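Local coordinates for protein glycosyl hydrolase (PDB 5NDX) that probably hydrolyses O-glycosidic bonds as a family 39 glycoside hydrolase, being a bacterial orthologue of human alpha-L-iduronidase, at residues 46-51 and 368-373; 52-57 and 89-94; 265-270 and 311-316. The protein carries 2 engineered substitutions. One frame throughout, in Å; residues are numbered along the deposited sequence.

Contact 1: 46-51 and 368-373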
# COMPACT_ATOMS: atom_id res chain seq x y z
N GLY A 46 -1.00 -4.84 7.09
CA GLY A 46 -1.38 -6.22 6.78
C GLY A 46 -2.85 -6.54 6.89
O GLY A 46 -3.24 -7.66 6.67
N GLY A 47 -3.65 -5.62 7.36
CA GLY A 47 -5.07 -5.84 7.55
C GLY A 47 -6.04 -5.43 6.45
O GLY A 47 -7.24 -5.50 6.68
N LEU A 48 -5.56 -5.00 5.29
CA LEU A 48 -6.41 -4.53 4.20
C LEU A 48 -7.14 -5.70 3.58
O LEU A 48 -6.65 -6.78 3.56
CB LEU A 48 -5.66 -3.76 3.11
CG LEU A 48 -5.35 -2.29 3.35
CD1 LEU A 48 -4.26 -2.13 4.34
CD2 LEU A 48 -4.90 -1.57 2.08
N PRO A 49 -8.34 -5.46 3.03
CA PRO A 49 -9.08 -6.58 2.43
C PRO A 49 -8.26 -7.28 1.38
O PRO A 49 -7.61 -6.61 0.57
CB PRO A 49 -10.25 -5.89 1.77
CG PRO A 49 -10.44 -4.62 2.52
CD PRO A 49 -9.10 -4.22 3.05
N ASN A 50 -8.27 -8.61 1.41
CA ASN A 50 -7.73 -9.40 0.32
C ASN A 50 -6.27 -9.08 -0.02
O ASN A 50 -5.92 -8.85 -1.18
CB ASN A 50 -8.63 -9.19 -0.95
CG ASN A 50 -8.35 -10.21 -2.07
OD1 ASN A 50 -7.62 -11.16 -1.87
ND2 ASN A 50 -8.93 -9.98 -3.27
N GLU A 51 -5.43 -9.02 1.00
CA GLU A 51 -4.03 -8.66 0.84
C GLU A 51 -3.86 -7.33 0.07
O GLU A 51 -3.03 -7.21 -0.83
CB GLU A 51 -3.26 -9.83 0.19
CG GLU A 51 -3.30 -11.16 1.00
CD GLU A 51 -2.47 -12.24 0.26
OE1 GLU A 51 -2.93 -12.73 -0.79
OE2 GLU A 51 -1.30 -12.45 0.58
N SER A 368 -7.11 5.18 0.89
CA SER A 368 -7.34 5.02 -0.52
C SER A 368 -7.06 3.55 -0.93
O SER A 368 -7.80 2.98 -1.73
CB SER A 368 -6.49 5.96 -1.38
OG SER A 368 -5.13 5.75 -1.06
N MET A 369 -5.97 2.98 -0.40
CA MET A 369 -5.62 1.58 -0.66
C MET A 369 -6.58 0.58 -0.06
O MET A 369 -6.81 -0.50 -0.67
CB MET A 369 -4.17 1.31 -0.26
CG MET A 369 -3.21 2.14 -1.12
SD MET A 369 -1.52 1.85 -0.64
CE MET A 369 -1.02 0.64 -1.84
N GLU A 370 -7.18 0.92 1.07
CA GLU A 370 -8.29 0.13 1.61
C GLU A 370 -9.47 0.01 0.65
O GLU A 370 -10.01 -1.09 0.48
CB GLU A 370 -8.80 0.67 2.95
CG GLU A 370 -7.82 0.50 4.10
CD GLU A 370 -8.37 0.93 5.49
OE1 GLU A 370 -9.12 0.18 6.18
OE2 GLU A 370 -8.02 2.03 5.92
N LEU A 371 -9.87 1.12 0.05
CA LEU A 371 -10.92 1.12 -0.92
C LEU A 371 -10.54 0.35 -2.16
O LEU A 371 -11.31 -0.47 -2.64
CB LEU A 371 -11.38 2.54 -1.29
CG LEU A 371 -12.50 3.13 -0.43
CD1 LEU A 371 -12.14 3.18 1.01
CD2 LEU A 371 -12.84 4.55 -0.87
N LEU A 372 -9.38 0.66 -2.71
CA LEU A 372 -8.92 -0.01 -3.93
C LEU A 372 -8.74 -1.55 -3.75
O LEU A 372 -8.89 -2.33 -4.72
CB LEU A 372 -7.61 0.63 -4.43
CG LEU A 372 -7.68 2.08 -4.90
CD1 LEU A 372 -6.31 2.70 -4.99
CD2 LEU A 372 -8.32 2.14 -6.25
N ALA A 373 -8.47 -1.98 -2.52
CA ALA A 373 -8.24 -3.37 -2.21
C ALA A 373 -9.50 -4.20 -2.43
O ALA A 373 -9.37 -5.38 -2.63
CB ALA A 373 -7.80 -3.53 -0.77
O HOH W 1 -10.66 -7.57 -3.57

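Contact 2: 52-57 and 89-94. With 8U8 ((2~{R},3~{S},4~{S},5~{R},6~{S})-6-(4-methyl-2-oxidanylidene-chromen-7-yl)oxy-3,4,5-tris(oxidanyl)oxane-2-carboxylic acid), chain N.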
# COMPACT_ATOMS: atom_id res chain seq x y z
N GLY A 52 -4.64 -6.33 0.47
CA GLY A 52 -4.67 -5.00 -0.22
C GLY A 52 -3.31 -4.32 -0.24
O GLY A 52 -3.01 -3.57 -1.17
N ILE A 53 -2.49 -4.58 0.78
CA ILE A 53 -1.04 -4.39 0.66
C ILE A 53 -0.37 -5.71 1.00
O ILE A 53 -0.63 -6.29 2.05
CB ILE A 53 -0.49 -3.27 1.57
CG1 ILE A 53 -1.05 -1.90 1.13
CG2 ILE A 53 1.04 -3.19 1.46
CD1 ILE A 53 -0.80 -0.82 2.16
N LYS A 54 0.51 -6.13 0.11
CA LYS A 54 1.13 -7.46 0.18
C LYS A 54 2.65 -7.42 0.31
O LYS A 54 3.20 -8.29 0.99
CB LYS A 54 0.74 -8.25 -1.04
CG LYS A 54 1.22 -9.68 -1.10
CD LYS A 54 0.58 -10.38 -2.29
CE LYS A 54 1.09 -11.84 -2.41
NZ LYS A 54 0.27 -12.50 -3.47
N PHE A 55 3.31 -6.46 -0.35
CA PHE A 55 4.76 -6.35 -0.38
C PHE A 55 5.28 -5.10 0.31
O PHE A 55 4.67 -4.03 0.19
CB PHE A 55 5.26 -6.40 -1.83
CG PHE A 55 4.95 -7.70 -2.52
CD1 PHE A 55 5.77 -8.81 -2.33
CD2 PHE A 55 3.87 -7.82 -3.32
CE1 PHE A 55 5.48 -10.02 -2.93
CE2 PHE A 55 3.56 -9.03 -3.94
CZ PHE A 55 4.39 -10.14 -3.75
N LEU A 56 6.38 -5.24 1.05
CA LEU A 56 7.12 -4.13 1.61
C LEU A 56 8.49 -4.09 0.98
O LEU A 56 9.19 -5.11 0.97
CB LEU A 56 7.32 -4.32 3.10
CG LEU A 56 6.19 -4.17 4.05
CD1 LEU A 56 6.74 -4.26 5.47
CD2 LEU A 56 5.48 -2.84 3.84
N ARG A 57 8.87 -2.93 0.49
CA ARG A 57 10.14 -2.71 -0.17
C ARG A 57 10.95 -1.84 0.79
O ARG A 57 10.78 -0.62 0.86
CB ARG A 57 9.96 -2.03 -1.51
CG ARG A 57 11.26 -1.74 -2.25
CD ARG A 57 11.02 -1.42 -3.74
NE ARG A 57 11.73 -0.21 -4.07
CZ ARG A 57 12.93 -0.11 -4.60
NH1 ARG A 57 13.62 -1.17 -4.95
NH2 ARG A 57 13.45 1.06 -4.79
N ARG A 89 1.47 -10.96 7.57
CA ARG A 89 1.08 -11.38 6.24
C ARG A 89 1.61 -10.45 5.17
O ARG A 89 0.92 -10.13 4.23
CB ARG A 89 -0.45 -11.55 6.15
CG ARG A 89 -1.03 -12.44 7.28
CD ARG A 89 -2.50 -12.79 7.05
NE ARG A 89 -3.38 -11.60 7.14
CZ ARG A 89 -3.99 -11.15 8.24
NH1 ARG A 89 -3.84 -11.78 9.40
NH2 ARG A 89 -4.77 -10.05 8.20
N LEU A 90 2.84 -10.00 5.34
CA LEU A 90 3.50 -9.17 4.36
C LEU A 90 4.71 -9.94 3.85
O LEU A 90 5.28 -10.75 4.56
CB LEU A 90 3.88 -7.86 5.00
CG LEU A 90 2.62 -7.05 5.38
CD1 LEU A 90 2.97 -5.95 6.35
CD2 LEU A 90 1.91 -6.48 4.14
N LYS A 91 5.08 -9.67 2.60
CA LYS A 91 6.23 -10.27 1.96
C LYS A 91 7.24 -9.23 1.61
O LYS A 91 6.87 -8.16 1.17
CB LYS A 91 5.78 -10.97 0.69
CG LYS A 91 4.75 -12.08 0.97
CD LYS A 91 4.10 -12.60 -0.26
CE LYS A 91 2.98 -13.62 0.07
NZ LYS A 91 3.60 -14.78 0.71
N PRO A 92 8.53 -9.56 1.71
CA PRO A 92 9.48 -8.57 1.26
C PRO A 92 9.63 -8.49 -0.27
O PRO A 92 9.70 -9.50 -0.98
CB PRO A 92 10.78 -9.04 1.92
CG PRO A 92 10.60 -10.48 2.08
CD PRO A 92 9.18 -10.62 2.50
N PHE A 93 9.68 -7.25 -0.75
CA PHE A 93 10.19 -6.94 -2.07
C PHE A 93 11.63 -6.59 -1.71
O PHE A 93 11.92 -5.48 -1.30
CB PHE A 93 9.39 -5.79 -2.69
CG PHE A 93 9.75 -5.42 -4.09
CD1 PHE A 93 10.67 -6.14 -4.85
CD2 PHE A 93 9.16 -4.30 -4.67
CE1 PHE A 93 10.99 -5.75 -6.14
CE2 PHE A 93 9.49 -3.90 -5.96
CZ PHE A 93 10.39 -4.64 -6.71
N PHE A 94 12.48 -7.63 -1.76
CA PHE A 94 13.75 -7.71 -1.04
C PHE A 94 14.85 -7.13 -1.91
O PHE A 94 15.30 -7.78 -2.86
CB PHE A 94 14.06 -9.20 -0.72
CG PHE A 94 15.08 -9.41 0.37
CD1 PHE A 94 16.36 -8.89 0.29
CD2 PHE A 94 14.76 -10.18 1.48
CE1 PHE A 94 17.28 -9.09 1.32
CE2 PHE A 94 15.68 -10.38 2.50
CZ PHE A 94 16.94 -9.85 2.41
C15 8U8 N . 8.58 -7.24 -8.58
C13 8U8 N . 7.62 -7.99 -9.27
C14 8U8 N . 7.94 -8.59 -10.48
C16 8U8 N . 7.02 -9.40 -11.12
O9 8U8 N . 7.30 -9.88 -12.21
O8 8U8 N . 5.76 -9.54 -10.62
C11 8U8 N . 5.44 -9.00 -9.42
C10 8U8 N . 4.19 -9.29 -8.96
C12 8U8 N . 6.35 -8.21 -8.73
C7 8U8 N . 5.95 -7.71 -7.49
C8 8U8 N . 4.67 -7.99 -7.02
C9 8U8 N . 3.78 -8.79 -7.74
O2 8U8 N . 2.53 -9.05 -7.22
C5 8U8 N . 1.80 -10.21 -7.70
O1 8U8 N . 1.11 -9.66 -8.84
C1 8U8 N . 0.15 -10.49 -9.52
C6 8U8 N . 0.82 -11.74 -10.18
O7 8U8 N . 2.03 -11.68 -10.49
O6 8U8 N . 0.12 -12.75 -10.31
C2 8U8 N . -0.89 -10.88 -8.47
O5 8U8 N . -1.96 -11.70 -9.04
C3 8U8 N . -0.21 -11.61 -7.29
O4 8U8 N . -1.19 -11.86 -6.33
C4 8U8 N . 0.85 -10.70 -6.66
O3 8U8 N . 1.58 -11.37 -5.64
O HOH W 2 -1.30 -8.70 3.24

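Contact 3: 265-270 and 311-316. Unlike the reference sequence in segment 311-316: Ser312 (reference Asn). With 8U8 ((2~{R},3~{S},4~{S},5~{R},6~{S})-6-(4-methyl-2-oxidanylidene-chromen-7-yl)oxy-3,4,5-tris(oxidanyl)oxane-2-carboxylic acid), chain M.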
# COMPACT_ATOMS: atom_id res chain seq x y z
N GLU A 265 8.79 2.62 -7.11
CA GLU A 265 8.61 3.78 -6.24
C GLU A 265 7.82 4.84 -6.95
O GLU A 265 8.39 5.78 -7.53
CB GLU A 265 9.96 4.41 -5.86
CG GLU A 265 10.56 3.90 -4.60
CD GLU A 265 11.84 4.64 -4.25
OE1 GLU A 265 11.81 5.89 -4.16
OE2 GLU A 265 12.86 3.96 -4.02
N CYS A 266 6.52 4.70 -6.94
CA CYS A 266 5.72 5.56 -7.76
C CYS A 266 4.97 6.51 -6.82
O CYS A 266 3.95 6.14 -6.27
CB CYS A 266 4.80 4.72 -8.57
SG CYS A 266 3.74 5.66 -9.68
N ASP A 267 5.53 7.70 -6.60
CA ASP A 267 4.93 8.69 -5.72
C ASP A 267 4.62 9.96 -6.53
O ASP A 267 5.27 10.23 -7.53
CB ASP A 267 5.87 8.99 -4.53
CG ASP A 267 6.28 7.70 -3.79
OD1 ASP A 267 5.41 7.07 -3.09
OD2 ASP A 267 7.46 7.32 -3.94
N PRO A 268 3.64 10.73 -6.10
CA PRO A 268 3.32 11.93 -6.87
C PRO A 268 4.41 12.98 -6.82
O PRO A 268 4.59 13.73 -7.78
CB PRO A 268 2.01 12.42 -6.27
CG PRO A 268 1.69 11.52 -5.14
CD PRO A 268 2.67 10.45 -5.03
N GLN A 269 5.16 13.04 -5.73
CA GLN A 269 6.27 13.98 -5.63
C GLN A 269 7.46 13.38 -4.90
O GLN A 269 7.31 12.76 -3.82
CB GLN A 269 5.83 15.28 -4.96
CG GLN A 269 6.91 16.38 -4.95
CD GLN A 269 6.41 17.77 -4.56
OE1 GLN A 269 5.33 17.93 -3.98
NE2 GLN A 269 7.21 18.79 -4.89
N LEU A 270 8.64 13.57 -5.48
CA LEU A 270 9.92 13.26 -4.82
C LEU A 270 10.06 13.94 -3.46
O LEU A 270 9.49 15.02 -3.23
CB LEU A 270 11.13 13.60 -5.71
CG LEU A 270 11.33 12.59 -6.83
CD1 LEU A 270 11.59 13.22 -8.22
CD2 LEU A 270 12.41 11.54 -6.45
N SER A 311 4.60 0.17 -6.89
CA SER A 311 4.71 0.28 -5.43
C SER A 311 4.81 1.76 -5.07
O SER A 311 5.57 2.50 -5.67
CB SER A 311 5.94 -0.49 -4.96
OG SER A 311 6.10 -0.52 -3.55
N SER A 312 4.06 2.15 -4.07
CA SER A 312 4.16 3.44 -3.43
C SER A 312 5.31 3.41 -2.42
O SER A 312 5.78 2.35 -2.07
CB SER A 312 2.83 3.75 -2.74
OG SER A 312 1.87 3.94 -3.75
N ASP A 313 5.85 4.53 -2.06
CA ASP A 313 6.94 4.55 -1.09
C ASP A 313 6.58 5.49 0.06
O ASP A 313 7.22 6.51 0.28
CB ASP A 313 8.20 4.94 -1.81
CG ASP A 313 9.43 4.61 -1.04
OD1 ASP A 313 9.57 3.44 -0.63
OD2 ASP A 313 10.23 5.52 -0.86
N HIS A 314 5.50 5.14 0.74
CA HIS A 314 4.78 6.04 1.62
C HIS A 314 4.55 5.51 3.02
O HIS A 314 3.67 6.02 3.74
CB HIS A 314 3.50 6.56 0.98
CG HIS A 314 2.40 5.55 0.73
ND1 HIS A 314 2.51 4.19 0.93
CD2 HIS A 314 1.15 5.76 0.28
CE1 HIS A 314 1.37 3.60 0.61
NE2 HIS A 314 0.52 4.54 0.23
N ALA A 315 5.36 4.53 3.42
CA ALA A 315 5.27 3.98 4.78
C ALA A 315 6.31 4.53 5.73
O ALA A 315 6.54 3.96 6.79
CB ALA A 315 5.28 2.44 4.74
N PHE A 316 6.95 5.63 5.35
CA PHE A 316 7.86 6.40 6.22
C PHE A 316 7.03 6.87 7.39
O PHE A 316 5.78 6.91 7.31
CB PHE A 316 8.45 7.62 5.50
CG PHE A 316 9.41 7.26 4.42
CD1 PHE A 316 10.74 7.06 4.70
CD2 PHE A 316 8.97 7.11 3.09
CE1 PHE A 316 11.63 6.71 3.70
CE2 PHE A 316 9.87 6.77 2.08
CZ PHE A 316 11.20 6.55 2.38
C15 8U8 M . 19.55 11.92 -5.05
C13 8U8 M . 18.60 11.53 -6.03
C14 8U8 M . 18.84 11.88 -7.36
C16 8U8 M . 17.95 11.49 -8.37
O9 8U8 M . 18.21 11.86 -9.51
O8 8U8 M . 16.82 10.76 -8.07
C11 8U8 M . 16.61 10.30 -6.79
C10 8U8 M . 15.53 9.45 -6.55
C12 8U8 M . 17.50 10.69 -5.75
C7 8U8 M . 17.27 10.17 -4.46
C8 8U8 M . 16.18 9.32 -4.22
C9 8U8 M . 15.30 8.96 -5.25
O2 8U8 M . 14.24 8.09 -5.07
C5 8U8 M . 13.55 7.87 -3.78
O1 8U8 M . 13.24 9.15 -3.20
C1 8U8 M . 12.91 9.20 -1.87
C6 8U8 M . 11.88 10.17 -1.86
O7 8U8 M . 11.73 10.79 -0.81
O6 8U8 M . 11.22 10.28 -2.88
C2 8U8 M . 12.27 7.92 -1.25
O5 8U8 M . 10.89 7.83 -1.67
C3 8U8 M . 13.08 6.59 -1.59
O4 8U8 M . 13.65 6.08 -0.43
C4 8U8 M . 14.18 6.83 -2.67
O3 8U8 M . 14.64 5.51 -3.17
O HOH W 3 1.65 6.30 -4.87

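Contact 1: 46-51 and 368-373
Leu48 lays its isobutyl group over helix 364-372, with its CD2 branch on the backbone and on Met369 CB, and CG against Glu370. The side chain leaves with CG anti to its own carbonyl carbon (chi1 -82°), which carries CD2 up to the peptide that joins Met369 to Glu370: CD2 is 3.5 Å from Met369 C. The rest of the Met369 side chain leads away toward His314. Leu48 CG rests against Glu370 CG at 3.8 Å, the two chains crossing at about a right angle. Only the aliphatic part of Glu370 is used here; its carboxylate goes to Lys362 in a salt bridge and to Ser588 OG in a hydrogen bond, so a charged residue can line a largely apolar seam.

One turn further along, the methyl of Ala373 sits against Pro49. Its CB lies 3.4 Å from Pro49 O and 4.1 Å from Pro49 CD. Pro49 CA and Ala373 CA are 5.7 Å apart, a spacing consistent with the small side chain of Ala373. No direct hydrogen bond crosses the interface. A water does the work instead, accepting from Asn50 ND2 at 3.0 Å and donating to Ala373 O at 2.7 Å. Arg20 adds a second tie, since its NH1 and NH2 donate to Ala373 O and Asn50 O.

The segment 46-51 runs from helix 36-45 to strand 55-58, so it is an alpha-to-beta turn at the end of the barrel where the strands begin, outside the ligand pockets and away from the active site. Helix 364-372 packs on it from much later in the chain, after the eighth barrel strand, consistent with the last helix of a (beta/alpha)8 TIM barrel packing on the turn between its first helix and second strand.

Contact 2: 52-57 and 89-94
Lys54 turns CG anti to the backbone N (chi1 -177°) and stays fully extended, whereas Phe55 puts CG anti to its carbonyl carbon (chi1 -63°); together they bring an ammonium and a ring to the same bound ligand. The backbone beneath them belongs to the second and third parallel strands of a TIM barrel, 55-58 and 91-95, joined by a beta-alpha-beta crossover through helix 76-87. The strand segments diverge by 37°, and three hydrogen bonds zip them: Lys91 N to Lys54 O, Leu56 N to Lys91 O and Phe93 N to Leu56 O, the last at 2.8 Å with its donor well above the carbonyl plane. Arg89, at positive phi, ends helix 76-87 in a Schellman motif and turns the chain into the strand.

Leu56 and Pro92 face the helices, where Leu42 and Met85 receive them. Phe55 faces the other way, and its ring takes the 8U8 ligand of chain N over one face, with Phe55 CE2 3.4 Å from ligand C8. The sugar hydroxyl O3 lies in the ring plane at its edge, held by Lys54 NZ at 2.8 Å; a weak bond from the same nitrogen reaches O4. Phe93, with CG anti to its N, approaches the coumarin methyl, its CZ 3.7 Å from C15. Arg57 runs alongside Phe93 and touches it with CD, 3.6 Å from CD2. Its guanidinium is too distant for more than a weak cation-pi attraction and is engaged by Glu142, Glu95, Asp264 and Glu265.

Lys54 and Lys91 lie side by side in the same direction, touching by methylene: CE to CE is 3.6 Å. Beyond that point their ammonium groups part to 5.8 Å, NZ to NZ, and Lys91 NZ turns to Thr138 OG1.

Contact 3: 265-270 and 311-316
The carboxylates of Glu265 and Asp313 stack, their planes 23° apart, with Glu265 OE1 3.7 Å from Asp313 OD2. Asp267 crosses Asp313 obliquely, and its OD1 accepts Asp313 N through the syn lone pair at 2.8 Å. The His314 ring carries Ser312 CB, at a position that is Asn in the reference sequence, over the centre of one face. At the edge of the Phe316 ring, in its plane, lie Asp313 O and O4 of the chain M ligand, and Trp272 stacks on this ring. Cys266 N donates to Ser311 O at 2.7 Å, nearly along the C=O axis.

An alanine in place of Asp267 would remove the acceptor for Asp313 N and a salt-bridge partner of Lys222, and would probably loosen the placing of the Asp313 carboxylate.

Glu265 OE2 receives ligand O3 at 2.5 Å, and Asp313 OD2 receives O5 at 2.5 Å. Glu265 follows the seventh barrel strand, consistent with the nucleophile position of clan GH-A glycosidases. Three acids so close would tend to raise one another's pKa, but Lys222, bridging Glu265 and Asp267, and Arg57, on Glu265, should offset this.

How the contacts relate
Within one barrel, segment 46-51 runs straight into 52-57, and contacts 2 and 3 both fall between the two segments of contact 1 in sequence. The centres of contacts 1 and 2 are 13 Å apart, with Met369 CE 3.9 Å from Ile53 CG1. Met369 also reaches contact 3 (centres 17 Å apart), its SD 3.5 Å from His314 NE2. Contacts 2 and 3 meet directly: Arg57 NH2 forms a 3.1 Å salt bridge with Glu265 OE2. At their nearest atoms, the side chains of Arg57 and Glu265 come within about 6 and 4 Å of that of Gln146, an engineered residue at the predicted proton-donor site. Contacts 2 and 3 each hold a ligand copy; contact 1 stays outside both pockets.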